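Local coordinates for GrpB family protein (Enterococcus faecalis, PDB 2NRK), which is of unknown function and belongs to the conserved GrpB (UPF0157) family, its two copies here packing as a two-fold symmetric pair, at the interface of chains A and B. Coordinates in Å, arbitrary orientation; residue numbers count along the deposited sequence, not the author numbering. Chains: chain A/B, Hypothetical protein GrpB.

The interface of chains A and B. Residues chain A 35, 59, 108-110; chain B 112, 165, 168-169, 172.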
loop_
_atom_site.group_PDB
_atom_site.type_symbol
_atom_site.label_atom_id
_atom_site.label_comp_id
_atom_site.label_asym_id
_atom_site.label_seq_id
_atom_site.Cartn_x
_atom_site.Cartn_y
_atom_site.Cartn_z
ATOM N N LEU A 35 7.058 3.014 13.410
ATOM C CA LEU A 35 7.660 3.342 12.115
ATOM C C LEU A 35 7.187 4.702 11.632
ATOM O O LEU A 35 7.968 5.434 10.978
ATOM C CB LEU A 35 7.284 2.295 11.052
ATOM C CG LEU A 35 7.945 0.927 11.265
ATOM C CD1 LEU A 35 7.249 -0.121 10.418
ATOM C CD2 LEU A 35 9.442 0.981 10.905
ATOM N N ILE A 59 1.854 3.128 12.620
ATOM C CA ILE A 59 2.328 1.929 11.929
ATOM C C ILE A 59 3.528 1.419 12.702
ATOM O O ILE A 59 4.482 2.179 12.942
ATOM C CB ILE A 59 2.722 2.277 10.466
ATOM C CG1 ILE A 59 1.517 2.897 9.755
ATOM C CG2 ILE A 59 3.229 1.028 9.790
ATOM C CD1 ILE A 59 1.912 3.493 8.380
ATOM N N PHE A 108 3.031 -3.083 10.182
ATOM C CA PHE A 108 3.463 -2.632 8.861
ATOM C C PHE A 108 2.945 -3.480 7.657
ATOM O O PHE A 108 2.930 -3.005 6.512
ATOM C CB PHE A 108 5.000 -2.655 8.784
ATOM C CG PHE A 108 5.553 -4.036 8.692
ATOM C CD1 PHE A 108 5.698 -4.803 9.848
ATOM C CD2 PHE A 108 5.893 -4.591 7.455
ATOM C CE1 PHE A 108 6.189 -6.097 9.788
ATOM C CE2 PHE A 108 6.380 -5.895 7.370
ATOM C CZ PHE A 108 6.532 -6.656 8.534
ATOM N N ASP A 109 2.605 -4.747 7.916
ATOM C CA ASP A 109 2.164 -5.636 6.837
ATOM C C ASP A 109 0.656 -5.701 6.657
ATOM O O ASP A 109 0.164 -6.410 5.770
ATOM C CB ASP A 109 2.778 -7.030 6.944
ATOM C CG ASP A 109 2.571 -7.673 8.292
ATOM O OD1 ASP A 109 1.901 -7.099 9.180
ATOM O OD2 ASP A 109 3.132 -8.779 8.456
ATOM N N ASN A 110 -0.069 -4.885 7.426
ATOM C CA ASN A 110 -1.501 -4.754 7.197
ATOM C C ASN A 110 -1.758 -3.687 6.153
ATOM O O ASN A 110 -2.299 -2.612 6.437
ATOM C CB ASN A 110 -2.205 -4.437 8.511
ATOM C CG ASN A 110 -3.708 -4.711 8.430
ATOM O OD1 ASN A 110 -4.327 -4.633 7.342
ATOM N ND2 ASN A 110 -4.305 -4.994 9.580
ATOM N N GLN B 112 -1.581 -6.036 -0.796
ATOM C CA GLN B 112 -0.461 -6.852 -0.301
ATOM C C GLN B 112 0.525 -7.178 -1.420
ATOM O O GLN B 112 1.737 -7.037 -1.239
ATOM C CB GLN B 112 -0.964 -8.152 0.345
ATOM C CG GLN B 112 -1.938 -7.958 1.499
ATOM C CD GLN B 112 -1.255 -7.729 2.822
ATOM O OE1 GLN B 112 -0.611 -6.709 3.027
ATOM N NE2 GLN B 112 -1.411 -8.677 3.744
ATOM N N LYS B 165 10.420 -7.979 3.734
ATOM C CA LYS B 165 9.943 -7.546 5.042
ATOM C C LYS B 165 10.598 -6.223 5.443
ATOM O O LYS B 165 9.917 -5.282 5.866
ATOM C CB LYS B 165 10.199 -8.657 6.068
ATOM C CG LYS B 165 9.792 -8.315 7.461
ATOM C CD LYS B 165 9.721 -9.617 8.308
ATOM C CE LYS B 165 9.583 -9.289 9.779
ATOM N NZ LYS B 165 9.570 -10.539 10.648
ATOM N N LEU B 168 9.060 -3.419 3.233
ATOM C CA LEU B 168 7.682 -2.981 3.530
ATOM C C LEU B 168 7.683 -2.103 4.794
ATOM O O LEU B 168 6.935 -1.123 4.857
ATOM C CB LEU B 168 6.746 -4.176 3.683
ATOM C CG LEU B 168 5.238 -3.845 3.717
ATOM C CD1 LEU B 168 4.830 -2.975 2.475
ATOM C CD2 LEU B 168 4.425 -5.145 3.827
ATOM N N LYS B 169 8.519 -2.445 5.776
ATOM C CA LYS B 169 8.683 -1.582 6.958
ATOM C C LYS B 169 9.145 -0.190 6.512
ATOM O O LYS B 169 8.596 0.823 6.942
ATOM C CB LYS B 169 9.681 -2.183 7.959
ATOM C CG LYS B 169 9.136 -3.430 8.642
ATOM C CD LYS B 169 10.201 -4.090 9.525
ATOM C CE LYS B 169 9.639 -5.310 10.253
ATOM N NZ LYS B 169 10.718 -5.878 11.118
ATOM N N TRP B 172 6.785 2.769 4.783
ATOM C CA TRP B 172 5.906 3.679 5.554
ATOM C C TRP B 172 6.651 4.836 6.207
ATOM O O TRP B 172 6.033 5.786 6.675
ATOM C CB TRP B 172 5.176 2.894 6.668
ATOM C CG TRP B 172 4.419 1.766 6.146
ATOM C CD1 TRP B 172 4.600 0.444 6.448
ATOM C CD2 TRP B 172 3.358 1.815 5.173
ATOM N NE1 TRP B 172 3.712 -0.318 5.762
ATOM C CE2 TRP B 172 2.939 0.484 4.951
ATOM C CE3 TRP B 172 2.723 2.858 4.464
ATOM C CZ2 TRP B 172 1.921 0.149 4.045
ATOM C CZ3 TRP B 172 1.692 2.522 3.553
ATOM C CH2 TRP B 172 1.294 1.188 3.357
#
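A:Phe108, in the loop between strand 101-107 and helix 111-126, lays its ring against the C-terminal end of helix 157-171 of chain B. A chi1 of 73° sets its CG between the backbone N and the carbonyl carbon and turns the ring towards that helix. The aliphatic stem of B:Lys169, extended beyond CG, crosses one face obliquely: CG sits over the centre, 3.6 Å from the centroid of the A:Phe108 ring, and CE continues to the rim at CE1. B:Leu168 CB meets the ring edge in plane, B:Lys165 CG touches the tip at CZ, and the opposite face carries A:Asp109 CB of its own chain, offset toward the rim.

Just past the helix end, the indole NE1 of B:Trp172 donates to the main-chain O of A:Phe108 at 2.9 Å, in the carbonyl plane and on a lone pair (156° at H). A:Ile59 packs on this indole and may help hold it in place, with CD1 lying 3.5 Å above the B:Trp172 ring plane and CG2 reaching CD1 of the indole.

Packing loosens toward B:Gln112, which buries little surface. Its amide meets A:Asp109 O poorly: B:Gln112 NE2 makes a weak, bent hydrogen bond of 3.4 Å to A:Asp109 O, while OE1 is modelled nearer, an acceptor facing an acceptor, so the amide may be flipped. The extended lysine chains carry their terminal amines (NZ) beyond the ring. Repeated by the two-fold, this patch joins loop to C-terminal helix and may stabilise a dimer, if the pair persists in solution.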